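Side-chain contacts in cell wall surface anchor family protein (Streptococcus agalactiae serogroup V, PDB 3PF2), which forms, as the major pilin, the shaft of a type 1 pilus on the bacterial surface and binds calcium in its C-terminal part: residues Ala118-Thr123 with Pro173-Glu178; Tyr295-Thr300 with Ser306-Pro311; Tyr44-Ile49 with Asp166-Ser171; Leu270-Ala275 with Val280-Glu285. All blocks are in the same frame, centred on the assembly; numbering follows the deposited sequence. Where two conformers were deposited one is given.

Interaction 1: Ala118-Thr123 with Pro173-Glu178; sequences ALDKAT and PPRKPE
Asp120 and Arg175 carry this contact through a salt bridge, and a water joins the same two residues beside it. In the salt bridge, NH2 of Arg175 donates to OD2 of Asp120 at 2.7 Å. The N-H points almost straight at the oxygen (168°). OD2 sits at the edge of the guanidinium, close to its plane. The carboxylate does not lie flat against that edge, because the two planes are turned 76° apart. One oxygen therefore takes the bond, and NE stays at 3.5 Å from OD2. A bend at chi3 (-77°) swings the end of the arginine across the carboxylate, so the two side chains meet at about a right angle.

The polar contact through water uses the other oxygen. Water 1 accepts from the backbone N of Arg175 at 3.1 Å and lies 3.2 Å from OD1 of Asp120, to which it can donate. OD1 also takes a bond from NE2 of Gln116, so both carboxylate oxygens have partners.

Within its own segment, CB of Pro174 lies 3.6 Å above one face of the Arg175 guanidinium and backs it.

Asp120 stands beside Asp10, a ligand of one calcium ion, and its side chain is about 5 Å from that metal. Arg175 and the calcium ion would tend to keep Asp120 charged, against the nearby acid Asp10. The contact ties helix 116-121 to the loop that runs from strand 169-171 into strand 178-190. Strand 9-13 lies against both pieces: Asp10 touches Leu119 and Asp120, and Lys11 touches Pro177.

Interaction 2: Tyr295-Thr300 with Ser306-Pro311; sequences YNTKPT and SADATP
The Tyr295 ring meets the methyl of Ala307 at a slant. CB of Ala307 lies 3.5 Å from CE2 of Tyr295. The amide of Asn296 lies at the edge of the same ring. The phenol OH also touches this methyl and hydrogen-bonds OE1 of Glu249, outside the two segments.

The second flat group is the Asp308 carboxylate, which grips Thr297 with both oxygens. OD1 accepts from N of Thr297 at 3.0 Å. OD2 accepts from OG1 of Thr297 at 2.6 Å. Both donors come from the syn side, 32° and 21° out of the carboxylate plane. Asp308 has CG between its backbone N and carbonyl carbon (chi1 67°), which turns the acid back to the threonine. In one of two conformers, Ser306 OG also reaches OD1, from the other face. This third bond is less certain.

A backbone bond joins the segments as well: N of Ala309 donates to O of Tyr295 at 3.0 Å. Here the methyl of Ala309 points to the other segment and packs on the Tyr295 carbonyl. The two bonds to Asp308 hold acid and threonine together where no regular strand runs.

Both segments belong to the long loop between strands 286-290 and 312-316 of the prealbumin-like domain. The loop lies over strand 178-190, where Arg185 touches Tyr295 and bonds to O of Ala309. Loop residues Val145 and Leu146 touch Asn296 and Tyr295.

Interaction 3: Tyr44-Ile49 with Asp166-Ser171; sequences YEKFEI and DNPKPS. With CA (calcium ion), chain C.
Lys46 runs from its strand toward Asp166 and Pro168. CB points to the 166-171 segment, and CG continues outward, anti to the backbone N (chi1 -166°). CD is the first atom to pack, 3.9 Å from CB of Pro168. CE goes further in and lies 3.7 Å from CG of Pro168. It is also 3.5 Å from OD1 of Asp166, so CE touches both the proline ring and the acid. The chain bends at chi3 and again at chi4 (-54°). These bends bring NZ to 3.5 Å from OD1 of Asp166, a salt bridge. NZ also has a long salt bridge to OE2 of Glu48, at 3.9 Å. The lysine thus sits between two acids, in a small surface network.

In the fold, this contact reaches over a strand. Strands 46-52 and 169-171 belong to one antiparallel sheet, with strand 155-159 between them. The sheet is part of an Ig-like domain. Asp159 ends the middle strand and bonds through its backbone to Glu45 and Lys46.

Next to the lysine, the two segments share a calcium ion. OE1 of Glu45 binds it at 2.4 Å, and OD1 of Asn167 binds it at the same distance. Asp159, Thr161, Asp163 and Ala165 complete the site, at every second position of the loop that leads to Asn167. The Glu45 chain is extended beyond CG, which lets its carboxylate span the gap to the metal. The second carboxylate oxygen of Glu45, OE2, accepts a bond from N of Lys164.

Interaction 4: Leu270-Ala275 with Val280-Glu285; sequences LKETKA and VIPDKE
Glu285, Ile281 and Glu272 lose the most surface here. Glu285 crosses Lys271 at a slant, with OE2 against CB (3.7 Å), CG and CD of the lysine. The lysine is extended, so NZ ends 5.3 Å from OE2, and the charged atoms do not touch.

Ile281 packs against the end of strand 266-274. CG1, anti to the carbonyl carbon (chi1 -60°), lies 4.2 Å from CB of Ala275. The other branch, CG2, meets O of Glu272 at 3.4 Å. CD1 reaches past it to O of Thr273. Thr273 and Lys274 form a classic beta bulge opposite Glu201.

Glu272 crosses the Pro282 ring at about a right angle, with OE1 3.3 Å from CD of Pro282. Lys188 touches this glutamate, and Asn316 lies close by. A Lys, an Asn and an acid together are consistent with the isopeptide site of CnaB-type pilin domains.

Two waters bridge the backbones. Water 3 accepts from N of Glu272 (2.8 Å) and donates to O of Lys284. Water 4 donates to O of Glu272 and to O of Pro282 (2.7 Å).

Across this pair of segments, polar links therefore run through water. The direct touches are mostly carbon against oxygen, and Ala275 with Ile281 is the one apolar side-chain pair. The 280-285 segment follows the strand edge at water-bridged spacing. Direct pairing begins just beyond it, where Leu270 bonds to Ile286.

Overall arrangement
Interactions 1 and 3 belong to the calcium-binding half of the chain, and interactions 2 and 4 to the prealbumin-like domain. The centres of interactions 3 and 4 are about 61 Å apart, on opposite sides of the chain's centre. Interactions 1, 3 and 4 are surface contacts, whereas interaction 2 is partly buried. Interactions 1 and 3 adjoin in sequence, and their segments alternate along the chain. Both have a salt bridge between distant segments. In interaction 3 both segments also bind one calcium ion, whereas interaction 1 only stands beside one. Interactions 2 and 4 each close a local turn. The first uses direct bonds to an acid, the second bridging waters and side-chain packing against backbone oxygens.

Interaction 1: Ala118-Thr123 with Pro173-Glu178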
# COMPACT_ATOMS: atom_id res chain seq x y z
N ALA A 118 -20.57 -11.32 6.75
CA ALA A 118 -20.09 -11.11 8.12
C ALA A 118 -18.56 -11.03 8.12
O ALA A 118 -17.98 -10.17 8.81
CB ALA A 118 -20.57 -12.22 9.07
N LEU A 119 -17.93 -11.88 7.32
CA LEU A 119 -16.47 -11.88 7.22
C LEU A 119 -16.00 -10.54 6.65
O LEU A 119 -15.10 -9.89 7.22
CB LEU A 119 -15.95 -13.06 6.40
CG LEU A 119 -14.42 -13.13 6.35
CD1 LEU A 119 -13.80 -13.43 7.74
CD2 LEU A 119 -13.93 -14.12 5.29
N ASP A 120 -16.65 -10.11 5.56
CA ASP A 120 -16.30 -8.87 4.86
C ASP A 120 -16.42 -7.66 5.78
O ASP A 120 -15.68 -6.68 5.63
CB ASP A 120 -17.25 -8.63 3.66
CG ASP A 120 -17.05 -9.62 2.53
OD1 ASP A 120 -16.09 -10.40 2.53
OD2 ASP A 120 -17.88 -9.59 1.60
N LYS A 121 -17.39 -7.72 6.70
CA LYS A 121 -17.73 -6.59 7.56
C LYS A 121 -17.02 -6.64 8.89
O LYS A 121 -17.18 -5.73 9.70
CB LYS A 121 -19.24 -6.53 7.81
CG LYS A 121 -20.00 -5.54 6.93
CD LYS A 121 -20.03 -6.00 5.50
CE LYS A 121 -20.86 -5.07 4.62
NZ LYS A 121 -20.99 -5.63 3.25
N ALA A 122 -16.25 -7.70 9.14
CA ALA A 122 -15.60 -7.89 10.45
C ALA A 122 -14.61 -6.76 10.75
O ALA A 122 -13.78 -6.41 9.91
CB ALA A 122 -14.89 -9.24 10.52
N THR A 123 -14.72 -6.18 11.95
CA THR A 123 -13.83 -5.08 12.35
C THR A 123 -12.99 -5.47 13.56
O THR A 123 -12.16 -4.68 14.06
CB THR A 123 -14.63 -3.80 12.66
OG1 THR A 123 -15.60 -4.06 13.69
CG2 THR A 123 -15.35 -3.27 11.41
N PRO A 173 -11.48 -14.34 -2.25
CA PRO A 173 -12.29 -13.16 -1.92
C PRO A 173 -13.14 -12.67 -3.12
O PRO A 173 -12.63 -12.56 -4.24
CB PRO A 173 -11.24 -12.10 -1.55
CG PRO A 173 -10.07 -12.91 -1.05
CD PRO A 173 -10.05 -14.12 -1.98
N PRO A 174 -14.44 -12.42 -2.90
CA PRO A 174 -15.28 -11.88 -3.98
C PRO A 174 -14.87 -10.48 -4.39
O PRO A 174 -14.98 -10.13 -5.58
CB PRO A 174 -16.68 -11.84 -3.37
CG PRO A 174 -16.67 -12.82 -2.26
CD PRO A 174 -15.24 -12.93 -1.77
N ARG A 175 -14.40 -9.69 -3.42
CA ARG A 175 -14.08 -8.27 -3.64
C ARG A 175 -12.69 -8.02 -3.10
O ARG A 175 -12.35 -8.54 -2.01
CB ARG A 175 -15.09 -7.37 -2.94
CG ARG A 175 -16.51 -7.45 -3.55
CD ARG A 175 -17.58 -7.06 -2.55
NE ARG A 175 -17.87 -8.12 -1.57
CZ ARG A 175 -18.70 -9.14 -1.78
NH1 ARG A 175 -19.34 -9.27 -2.94
NH2 ARG A 175 -18.88 -10.04 -0.82
N LYS A 176 -11.90 -7.25 -3.86
CA LYS A 176 -10.47 -7.00 -3.59
C LYS A 176 -10.28 -5.62 -2.95
O LYS A 176 -10.86 -4.63 -3.41
CB LYS A 176 -9.66 -7.05 -4.88
CG LYS A 176 -9.71 -8.38 -5.65
CD LYS A 176 -8.66 -8.37 -6.77
CE LYS A 176 -8.84 -9.54 -7.75
NZ LYS A 176 -7.66 -9.63 -8.68
N PRO A 177 -9.47 -5.55 -1.87
CA PRO A 177 -9.05 -4.23 -1.36
C PRO A 177 -7.97 -3.62 -2.24
O PRO A 177 -7.37 -4.32 -3.06
CB PRO A 177 -8.50 -4.56 0.03
CG PRO A 177 -7.96 -5.97 -0.11
CD PRO A 177 -8.90 -6.66 -1.09
N GLU A 178 -7.69 -2.32 -2.07
CA GLU A 178 -6.67 -1.66 -2.89
C GLU A 178 -6.00 -0.52 -2.14
O GLU A 178 -6.59 0.07 -1.22
CB GLU A 178 -7.25 -1.12 -4.21
CG GLU A 178 -8.36 -0.07 -4.06
CD GLU A 178 -7.86 1.35 -3.78
OE1 GLU A 178 -6.76 1.72 -4.23
OE2 GLU A 178 -8.59 2.12 -3.10
O HOH W 1 -14.77 -9.96 -0.36

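Interaction 2: Tyr295-Thr300 with Ser306-Pro311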
# COMPACT_ATOMS: atom_id res chain seq x y z
N TYR A 295 -0.76 13.65 -11.47
CA TYR A 295 0.49 13.22 -12.09
C TYR A 295 0.19 12.62 -13.47
O TYR A 295 0.77 13.03 -14.46
CB TYR A 295 1.28 12.22 -11.22
CG TYR A 295 2.69 12.02 -11.75
CD1 TYR A 295 3.73 12.89 -11.39
CD2 TYR A 295 2.98 10.98 -12.63
CE1 TYR A 295 5.01 12.72 -11.88
CE2 TYR A 295 4.27 10.79 -13.13
CZ TYR A 295 5.28 11.68 -12.75
OH TYR A 295 6.55 11.51 -13.24
N ASN A 296 -0.70 11.64 -13.49
CA ASN A 296 -1.26 11.06 -14.71
C ASN A 296 -2.68 11.53 -14.91
O ASN A 296 -3.47 11.55 -13.98
CB ASN A 296 -1.26 9.53 -14.57
CG ASN A 296 0.12 8.96 -14.32
OD1 ASN A 296 0.33 8.16 -13.39
ND2 ASN A 296 1.09 9.37 -15.13
N THR A 297 -3.04 11.86 -16.15
CA THR A 297 -4.41 12.32 -16.41
C THR A 297 -5.39 11.16 -16.37
O THR A 297 -6.54 11.34 -15.97
CB THR A 297 -4.54 13.03 -17.78
OG1 THR A 297 -4.17 12.11 -18.82
CG2 THR A 297 -3.63 14.27 -17.83
N LYS A 298 -4.93 9.98 -16.78
CA LYS A 298 -5.81 8.81 -16.84
C LYS A 298 -5.17 7.54 -16.24
O LYS A 298 -4.91 6.57 -16.96
CB LYS A 298 -6.31 8.61 -18.27
CG LYS A 298 -7.20 9.75 -18.77
CD LYS A 298 -7.85 9.44 -20.14
CE LYS A 298 -8.71 10.63 -20.61
NZ LYS A 298 -9.43 10.35 -21.90
N PRO A 299 -4.93 7.53 -14.91
CA PRO A 299 -4.20 6.39 -14.33
C PRO A 299 -4.91 5.06 -14.46
O PRO A 299 -4.25 4.03 -14.46
CB PRO A 299 -4.06 6.78 -12.85
CG PRO A 299 -5.10 7.79 -12.63
CD PRO A 299 -5.21 8.56 -13.90
N THR A 300 -6.24 5.06 -14.57
CA THR A 300 -7.00 3.81 -14.64
C THR A 300 -6.73 3.08 -15.95
O THR A 300 -6.98 1.88 -16.05
CB THR A 300 -8.53 4.01 -14.51
OG1 THR A 300 -9.01 4.80 -15.61
CG2 THR A 300 -8.88 4.67 -13.20
N SER A 306 2.41 8.11 -17.22
CA SER A 306 2.52 8.94 -18.43
C SER A 306 3.08 10.33 -18.11
O SER A 306 3.59 11.00 -19.01
CB SER A 306 1.17 9.06 -19.15
OG SER A 306 0.13 9.43 -18.26
N ALA A 307 3.01 10.73 -16.84
CA ALA A 307 3.52 12.04 -16.40
C ALA A 307 3.02 13.20 -17.27
O ALA A 307 3.79 14.09 -17.67
CB ALA A 307 5.06 12.03 -16.32
N ASP A 308 1.72 13.19 -17.53
CA ASP A 308 1.11 14.13 -18.46
C ASP A 308 0.17 15.15 -17.82
O ASP A 308 -0.38 16.01 -18.51
CB ASP A 308 0.41 13.39 -19.61
CG ASP A 308 -0.81 12.61 -19.15
OD1 ASP A 308 -0.77 12.00 -18.05
OD2 ASP A 308 -1.81 12.60 -19.90
N ALA A 309 -0.03 15.08 -16.50
CA ALA A 309 -0.91 16.07 -15.87
C ALA A 309 -0.26 17.43 -15.96
O ALA A 309 0.96 17.55 -15.94
CB ALA A 309 -1.21 15.71 -14.41
N THR A 310 -1.09 18.47 -16.04
CA THR A 310 -0.60 19.83 -16.12
C THR A 310 0.14 20.18 -14.84
O THR A 310 -0.41 20.00 -13.75
CB THR A 310 -1.74 20.80 -16.37
OG1 THR A 310 -2.39 20.43 -17.59
CG2 THR A 310 -1.23 22.23 -16.49
N PRO A 311 1.39 20.66 -14.95
CA PRO A 311 2.08 21.01 -13.70
C PRO A 311 1.52 22.30 -13.12
O PRO A 311 0.93 23.12 -13.86
CB PRO A 311 3.53 21.25 -14.17
CG PRO A 311 3.40 21.66 -15.60
CD PRO A 311 2.26 20.82 -16.13
O HOH W 2 -2.46 9.18 -18.05

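Interaction 3: Tyr44-Ile49 with Asp166-Ser171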
# COMPACT_ATOMS: atom_id res chain seq x y z
N TYR A 44 -9.19 -31.56 8.05
CA TYR A 44 -8.63 -31.03 6.81
C TYR A 44 -7.26 -31.62 6.48
O TYR A 44 -6.44 -31.83 7.38
CB TYR A 44 -8.60 -29.49 6.85
CG TYR A 44 -9.93 -28.82 6.50
CD1 TYR A 44 -11.12 -29.20 7.13
CD2 TYR A 44 -9.98 -27.79 5.55
CE1 TYR A 44 -12.34 -28.58 6.82
CE2 TYR A 44 -11.19 -27.16 5.23
CZ TYR A 44 -12.35 -27.55 5.85
OH TYR A 44 -13.53 -26.95 5.52
N GLU A 45 -7.02 -31.88 5.19
CA GLU A 45 -5.77 -32.45 4.70
C GLU A 45 -4.87 -31.43 3.99
O GLU A 45 -3.73 -31.75 3.63
CB GLU A 45 -6.06 -33.66 3.79
CG GLU A 45 -7.00 -34.69 4.42
CD GLU A 45 -7.25 -35.90 3.54
OE1 GLU A 45 -7.26 -35.74 2.30
OE2 GLU A 45 -7.44 -37.02 4.09
N LYS A 46 -5.40 -30.22 3.78
CA LYS A 46 -4.66 -29.12 3.18
C LYS A 46 -5.32 -27.80 3.57
O LYS A 46 -6.55 -27.71 3.64
CB LYS A 46 -4.63 -29.23 1.66
CG LYS A 46 -3.60 -28.31 0.98
CD LYS A 46 -3.78 -28.22 -0.53
CE LYS A 46 -3.50 -29.54 -1.23
NZ LYS A 46 -2.15 -30.12 -0.92
N PHE A 47 -4.50 -26.79 3.83
CA PHE A 47 -5.02 -25.44 4.07
C PHE A 47 -3.85 -24.53 3.74
O PHE A 47 -3.02 -24.21 4.59
CB PHE A 47 -5.48 -25.30 5.53
CG PHE A 47 -6.38 -24.11 5.77
CD1 PHE A 47 -7.75 -24.28 5.88
CD2 PHE A 47 -5.84 -22.84 5.91
CE1 PHE A 47 -8.60 -23.20 6.10
CE2 PHE A 47 -6.67 -21.74 6.14
CZ PHE A 47 -8.05 -21.92 6.24
N GLU A 48 -3.78 -24.13 2.48
CA GLU A 48 -2.64 -23.41 1.94
C GLU A 48 -3.11 -22.12 1.29
O GLU A 48 -4.01 -22.13 0.43
CB GLU A 48 -1.91 -24.25 0.90
CG GLU A 48 -1.17 -25.47 1.45
CD GLU A 48 -0.55 -26.33 0.37
OE1 GLU A 48 -0.63 -25.95 -0.82
OE2 GLU A 48 0.03 -27.39 0.70
N ILE A 49 -2.48 -21.01 1.68
CA ILE A 49 -2.82 -19.70 1.14
C ILE A 49 -1.71 -19.20 0.23
O ILE A 49 -0.55 -19.26 0.60
CB ILE A 49 -3.14 -18.72 2.29
CG1 ILE A 49 -4.54 -19.04 2.85
CG2 ILE A 49 -3.04 -17.25 1.81
CD1 ILE A 49 -4.92 -18.32 4.11
N ASP A 166 -5.75 -36.53 -2.15
CA ASP A 166 -5.37 -35.14 -2.37
C ASP A 166 -6.37 -34.50 -3.36
O ASP A 166 -6.21 -34.63 -4.57
CB ASP A 166 -3.95 -35.11 -2.95
CG ASP A 166 -3.40 -33.69 -3.12
OD1 ASP A 166 -3.85 -32.77 -2.42
OD2 ASP A 166 -2.50 -33.52 -3.96
N ASN A 167 -7.38 -33.81 -2.82
CA ASN A 167 -8.47 -33.24 -3.63
C ASN A 167 -8.94 -31.87 -3.13
O ASN A 167 -10.09 -31.70 -2.71
CB ASN A 167 -9.63 -34.25 -3.77
CG ASN A 167 -9.92 -34.98 -2.47
OD1 ASN A 167 -9.75 -34.45 -1.37
ND2 ASN A 167 -10.40 -36.23 -2.60
N PRO A 168 -8.04 -30.88 -3.18
CA PRO A 168 -8.38 -29.56 -2.65
C PRO A 168 -9.36 -28.77 -3.54
O PRO A 168 -9.56 -29.11 -4.73
CB PRO A 168 -7.03 -28.85 -2.60
CG PRO A 168 -6.27 -29.46 -3.73
CD PRO A 168 -6.64 -30.91 -3.67
N LYS A 169 -9.95 -27.73 -2.96
CA LYS A 169 -10.85 -26.82 -3.66
C LYS A 169 -10.39 -25.41 -3.33
O LYS A 169 -9.82 -25.18 -2.25
CB LYS A 169 -12.28 -26.98 -3.14
CG LYS A 169 -12.89 -28.38 -3.33
CD LYS A 169 -14.15 -28.53 -2.48
CE LYS A 169 -15.32 -27.76 -3.07
NZ LYS A 169 -16.58 -27.94 -2.30
N PRO A 170 -10.68 -24.45 -4.23
CA PRO A 170 -10.33 -23.05 -3.98
C PRO A 170 -11.39 -22.27 -3.18
O PRO A 170 -12.59 -22.59 -3.21
CB PRO A 170 -10.21 -22.48 -5.39
CG PRO A 170 -11.26 -23.22 -6.16
CD PRO A 170 -11.25 -24.64 -5.58
N SER A 171 -10.92 -21.24 -2.47
CA SER A 171 -11.78 -20.18 -1.94
C SER A 171 -11.06 -18.88 -2.26
O SER A 171 -9.84 -18.78 -2.09
CB SER A 171 -12.00 -20.32 -0.44
OG SER A 171 -12.78 -19.24 0.07
CA CA C . -9.09 -35.14 0.85

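Interaction 4: Leu270-Ala275 with Val280-Glu285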
# COMPACT_ATOMS: atom_id res chain seq x y z
N LEU A 270 5.23 23.56 -0.30
CA LEU A 270 6.65 23.77 -0.61
C LEU A 270 7.07 25.08 0.05
O LEU A 270 6.35 26.07 -0.03
CB LEU A 270 6.88 23.88 -2.12
CG LEU A 270 6.55 22.65 -2.96
CD1 LEU A 270 6.72 23.00 -4.43
CD2 LEU A 270 7.42 21.48 -2.59
N LYS A 271 8.21 25.06 0.74
CA LYS A 271 8.80 26.30 1.23
C LYS A 271 10.02 26.61 0.37
O LYS A 271 11.00 25.85 0.38
CB LYS A 271 9.21 26.14 2.69
CG LYS A 271 9.87 27.38 3.29
CD LYS A 271 10.50 27.05 4.62
CE LYS A 271 11.27 28.25 5.17
NZ LYS A 271 11.85 27.93 6.50
N GLU A 272 9.96 27.71 -0.36
CA GLU A 272 11.07 28.09 -1.22
C GLU A 272 12.20 28.63 -0.35
O GLU A 272 12.01 29.60 0.40
CB GLU A 272 10.63 29.11 -2.26
CG GLU A 272 11.70 29.37 -3.33
CD GLU A 272 11.19 30.18 -4.50
OE1 GLU A 272 9.95 30.33 -4.62
OE2 GLU A 272 12.02 30.68 -5.30
N THR A 273 13.36 27.98 -0.45
CA THR A 273 14.52 28.31 0.38
C THR A 273 15.64 28.94 -0.45
O THR A 273 16.56 29.55 0.09
CB THR A 273 15.07 27.06 1.09
OG1 THR A 273 15.45 26.08 0.12
CG2 THR A 273 14.01 26.45 2.03
N LYS A 274 15.57 28.76 -1.77
CA LYS A 274 16.52 29.39 -2.69
C LYS A 274 15.76 29.78 -3.94
O LYS A 274 15.01 28.97 -4.47
CB LYS A 274 17.66 28.43 -3.05
CG LYS A 274 18.73 29.05 -3.97
CD LYS A 274 19.92 28.13 -4.19
CE LYS A 274 20.75 27.91 -2.91
NZ LYS A 274 22.11 27.36 -3.22
N ALA A 275 15.96 31.02 -4.39
CA ALA A 275 15.33 31.51 -5.62
C ALA A 275 16.31 31.36 -6.78
O ALA A 275 17.52 31.27 -6.56
CB ALA A 275 14.90 32.96 -5.46
N VAL A 280 13.91 36.88 -5.96
CA VAL A 280 13.80 36.93 -4.50
C VAL A 280 13.14 35.69 -3.93
O VAL A 280 12.35 35.04 -4.59
CB VAL A 280 13.06 38.19 -4.02
CG1 VAL A 280 13.81 39.46 -4.47
CG2 VAL A 280 11.61 38.21 -4.49
N ILE A 281 13.50 35.36 -2.70
CA ILE A 281 12.83 34.30 -1.97
C ILE A 281 11.49 34.84 -1.47
O ILE A 281 11.43 35.89 -0.81
CB ILE A 281 13.71 33.85 -0.79
CG1 ILE A 281 15.05 33.32 -1.31
CG2 ILE A 281 12.98 32.81 0.05
CD1 ILE A 281 16.09 33.18 -0.23
N PRO A 282 10.38 34.14 -1.77
CA PRO A 282 9.09 34.63 -1.29
C PRO A 282 8.95 34.46 0.23
O PRO A 282 9.73 33.72 0.84
CB PRO A 282 8.08 33.75 -2.04
CG PRO A 282 8.82 32.47 -2.27
CD PRO A 282 10.27 32.82 -2.42
N ASP A 283 8.00 35.14 0.86
CA ASP A 283 7.81 34.91 2.29
C ASP A 283 6.52 34.19 2.63
O ASP A 283 6.07 34.23 3.78
CB ASP A 283 8.00 36.20 3.12
CG ASP A 283 6.87 37.20 2.93
OD1 ASP A 283 5.86 36.89 2.25
OD2 ASP A 283 7.01 38.32 3.48
N LYS A 284 5.94 33.51 1.63
CA LYS A 284 4.78 32.63 1.85
C LYS A 284 5.05 31.28 1.23
O LYS A 284 5.62 31.19 0.14
CB LYS A 284 3.52 33.25 1.26
CG LYS A 284 3.09 34.59 1.88
CD LYS A 284 2.37 34.36 3.21
CE LYS A 284 1.33 35.47 3.46
NZ LYS A 284 1.97 36.69 4.02
N GLU A 285 4.63 30.22 1.93
CA GLU A 285 4.76 28.86 1.42
C GLU A 285 3.74 28.62 0.31
O GLU A 285 2.73 29.33 0.22
CB GLU A 285 4.62 27.85 2.56
CG GLU A 285 5.75 28.01 3.59
CD GLU A 285 5.74 27.02 4.75
OE1 GLU A 285 4.69 26.42 5.03
OE2 GLU A 285 6.81 26.88 5.40
O HOH W 3 8.03 29.61 0.22
O HOH W 4 9.94 31.13 1.56